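PDB 5KCK: anthranilate synthase component I from Streptococcus pneumoniae serotype 4, which belongs to the chorismate-binding enzyme family and is the large, mixed alpha/beta component of anthranilate synthase, built here as a dimer. Local coordinates for residues P226-Y230 against Y241-Y245. Sequence-based numbering, arbitrary orientation.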
loop_
_atom_site.group_PDB
_atom_site.type_symbol
_atom_site.label_atom_id
_atom_site.label_comp_id
_atom_site.label_asym_id
_atom_site.label_seq_id
_atom_site.Cartn_x
_atom_site.Cartn_y
_atom_site.Cartn_z
ATOM N N PRO A 226 4.307 -3.892 -24.763
ATOM C CA PRO A 226 3.391 -2.865 -24.223
ATOM C C PRO A 226 2.958 -3.123 -22.791
ATOM O O PRO A 226 2.874 -2.185 -21.988
ATOM C CB PRO A 226 2.194 -2.926 -25.184
ATOM C CG PRO A 226 2.248 -4.309 -25.780
ATOM C CD PRO A 226 3.707 -4.657 -25.871
ATOM N N PHE A 227 2.660 -4.380 -22.455
ATOM C CA PHE A 227 2.246 -4.707 -21.096
ATOM C C PHE A 227 3.353 -4.403 -20.086
ATOM O O PHE A 227 3.079 -3.914 -18.983
ATOM C CB PHE A 227 1.826 -6.174 -21.026
ATOM C CG PHE A 227 1.214 -6.561 -19.725
ATOM C CD1 PHE A 227 -0.014 -6.048 -19.349
ATOM C CD2 PHE A 227 1.870 -7.428 -18.864
ATOM C CE1 PHE A 227 -0.584 -6.393 -18.138
ATOM C CE2 PHE A 227 1.301 -7.780 -17.652
ATOM C CZ PHE A 227 0.074 -7.264 -17.290
ATOM N N ASP A 228 4.613 -4.669 -20.443
ATOM C CA ASP A 228 5.690 -4.328 -19.517
ATOM C C ASP A 228 5.792 -2.825 -19.320
ATOM O O ASP A 228 6.155 -2.366 -18.230
ATOM C CB ASP A 228 7.029 -4.889 -19.998
ATOM C CG ASP A 228 7.139 -6.395 -19.801
ATOM O OD1 ASP A 228 6.271 -6.983 -19.111
ATOM O OD2 ASP A 228 8.104 -6.988 -20.327
ATOM N N PHE A 229 5.481 -2.042 -20.356
ATOM C CA PHE A 229 5.375 -0.599 -20.172
ATOM C C PHE A 229 4.306 -0.264 -19.136
ATOM O O PHE A 229 4.533 0.567 -18.246
ATOM C CB PHE A 229 5.078 0.078 -21.510
ATOM C CG PHE A 229 4.851 1.560 -21.401
ATOM C CD1 PHE A 229 5.921 2.438 -21.372
ATOM C CD2 PHE A 229 3.570 2.074 -21.334
ATOM C CE1 PHE A 229 5.713 3.801 -21.272
ATOM C CE2 PHE A 229 3.355 3.440 -21.237
ATOM C CZ PHE A 229 4.427 4.301 -21.205
ATOM N N TYR A 230 3.143 -0.924 -19.215
ATOM C CA TYR A 230 2.109 -0.709 -18.202
ATOM C C TYR A 230 2.611 -1.085 -16.814
ATOM O O TYR A 230 2.399 -0.339 -15.853
ATOM C CB TYR A 230 0.837 -1.492 -18.541
ATOM C CG TYR A 230 -0.278 -1.244 -17.535
ATOM C CD1 TYR A 230 -0.911 -0.009 -17.468
ATOM C CD2 TYR A 230 -0.681 -2.232 -16.642
ATOM C CE1 TYR A 230 -1.920 0.241 -16.543
ATOM C CE2 TYR A 230 -1.689 -1.993 -15.708
ATOM C CZ TYR A 230 -2.307 -0.752 -15.668
ATOM O OH TYR A 230 -3.309 -0.493 -14.757
ATOM N N TYR A 241 -6.228 6.871 -11.829
ATOM C CA TYR A 241 -6.644 6.125 -13.012
ATOM C C TYR A 241 -5.426 5.517 -13.682
ATOM O O TYR A 241 -4.586 6.237 -14.230
ATOM C CB TYR A 241 -7.392 7.020 -13.989
ATOM C CG TYR A 241 -8.597 7.657 -13.376
ATOM C CD1 TYR A 241 -9.792 6.960 -13.288
ATOM C CD2 TYR A 241 -8.544 8.944 -12.865
ATOM C CE1 TYR A 241 -10.914 7.530 -12.725
ATOM C CE2 TYR A 241 -9.669 9.527 -12.289
ATOM C CZ TYR A 241 -10.851 8.808 -12.235
ATOM O OH TYR A 241 -11.982 9.348 -11.673
ATOM N N LEU A 242 -5.335 4.197 -13.631
ATOM C CA LEU A 242 -4.406 3.431 -14.443
ATOM C C LEU A 242 -5.214 2.436 -15.257
ATOM O O LEU A 242 -6.205 1.885 -14.765
ATOM C CB LEU A 242 -3.377 2.714 -13.574
ATOM C CG LEU A 242 -2.331 3.624 -12.940
ATOM C CD1 LEU A 242 -1.843 3.009 -11.641
ATOM C CD2 LEU A 242 -1.184 3.805 -13.901
ATOM N N TYR A 243 -4.812 2.219 -16.508
ATOM C CA TYR A 243 -5.617 1.366 -17.367
ATOM C C TYR A 243 -4.777 0.825 -18.513
ATOM O O TYR A 243 -3.958 1.539 -19.107
ATOM C CB TYR A 243 -6.853 2.112 -17.905
ATOM C CG TYR A 243 -6.585 3.545 -18.275
ATOM C CD1 TYR A 243 -6.135 3.879 -19.549
ATOM C CD2 TYR A 243 -6.766 4.570 -17.349
ATOM C CE1 TYR A 243 -5.881 5.187 -19.900
ATOM C CE2 TYR A 243 -6.508 5.897 -17.691
ATOM C CZ TYR A 243 -6.064 6.195 -18.972
ATOM O OH TYR A 243 -5.797 7.499 -19.331
ATOM N N PHE A 244 -4.978 -0.459 -18.788
ATOM C CA PHE A 244 -4.448 -1.139 -19.960
ATOM C C PHE A 244 -5.648 -1.797 -20.639
ATOM O O PHE A 244 -6.205 -2.764 -20.112
ATOM C CB PHE A 244 -3.377 -2.163 -19.554
ATOM C CG PHE A 244 -2.724 -2.875 -20.711
ATOM C CD1 PHE A 244 -1.561 -2.376 -21.287
ATOM C CD2 PHE A 244 -3.252 -4.059 -21.202
ATOM C CE1 PHE A 244 -0.940 -3.038 -22.356
ATOM C CE2 PHE A 244 -2.638 -4.736 -22.271
ATOM C CZ PHE A 244 -1.487 -4.217 -22.853
ATOM N N TYR A 245 -6.082 -1.250 -21.775
ATOM C CA TYR A 245 -7.219 -1.780 -22.526
ATOM C C TYR A 245 -6.712 -2.451 -23.793
ATOM O O TYR A 245 -6.087 -1.796 -24.631
ATOM C CB TYR A 245 -8.210 -0.684 -22.919
ATOM C CG TYR A 245 -8.994 -0.031 -21.804
ATOM C CD1 TYR A 245 -8.858 -0.434 -20.482
ATOM C CD2 TYR A 245 -9.896 0.996 -22.091
ATOM C CE1 TYR A 245 -9.592 0.181 -19.466
ATOM C CE2 TYR A 245 -10.636 1.612 -21.093
ATOM C CZ TYR A 245 -10.475 1.208 -19.785
ATOM O OH TYR A 245 -11.212 1.829 -18.799
#
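The CA atoms of Y230 and F244 are the nearest pair across the two segments, 6.8 Å apart, where helix segment 226-230 runs nearly antiparallel (169°) to strand segment 242-245, the two axes approaching to 9.6 Å. The F244 ring lies against the start of the helix: with CG anti to its backbone N (chi1 -177°), F244 CE1 sits 3.8 Å from F227 CA and 4.2 Å from P226 CB. F227 turns a ring edge to one face of F244, a T-shaped pair with planes at 83° and centroids 5.4 Å apart. The Y230 ring stretches from the helix to the strand backbone. F244 CB lies over one face of the Y230 ring, a CH-pi contact at 3.8 Å from its centroid, while Y243 N lies at the ring's edge, 3.5 Å from Y230 CE1. Farther out, Y230 OH passes 3.4 Å from L242 CB before hydrogen-bonding E30 of the second subunit. Residues 242-245 pair antiparallel with a strand of that subunit, and Y18 there stacks on F227. No hydrogen bond joins helix to strand, so this buried contact rests on an aromatic cluster, with the phenol's polar end satisfied across the dimer interface.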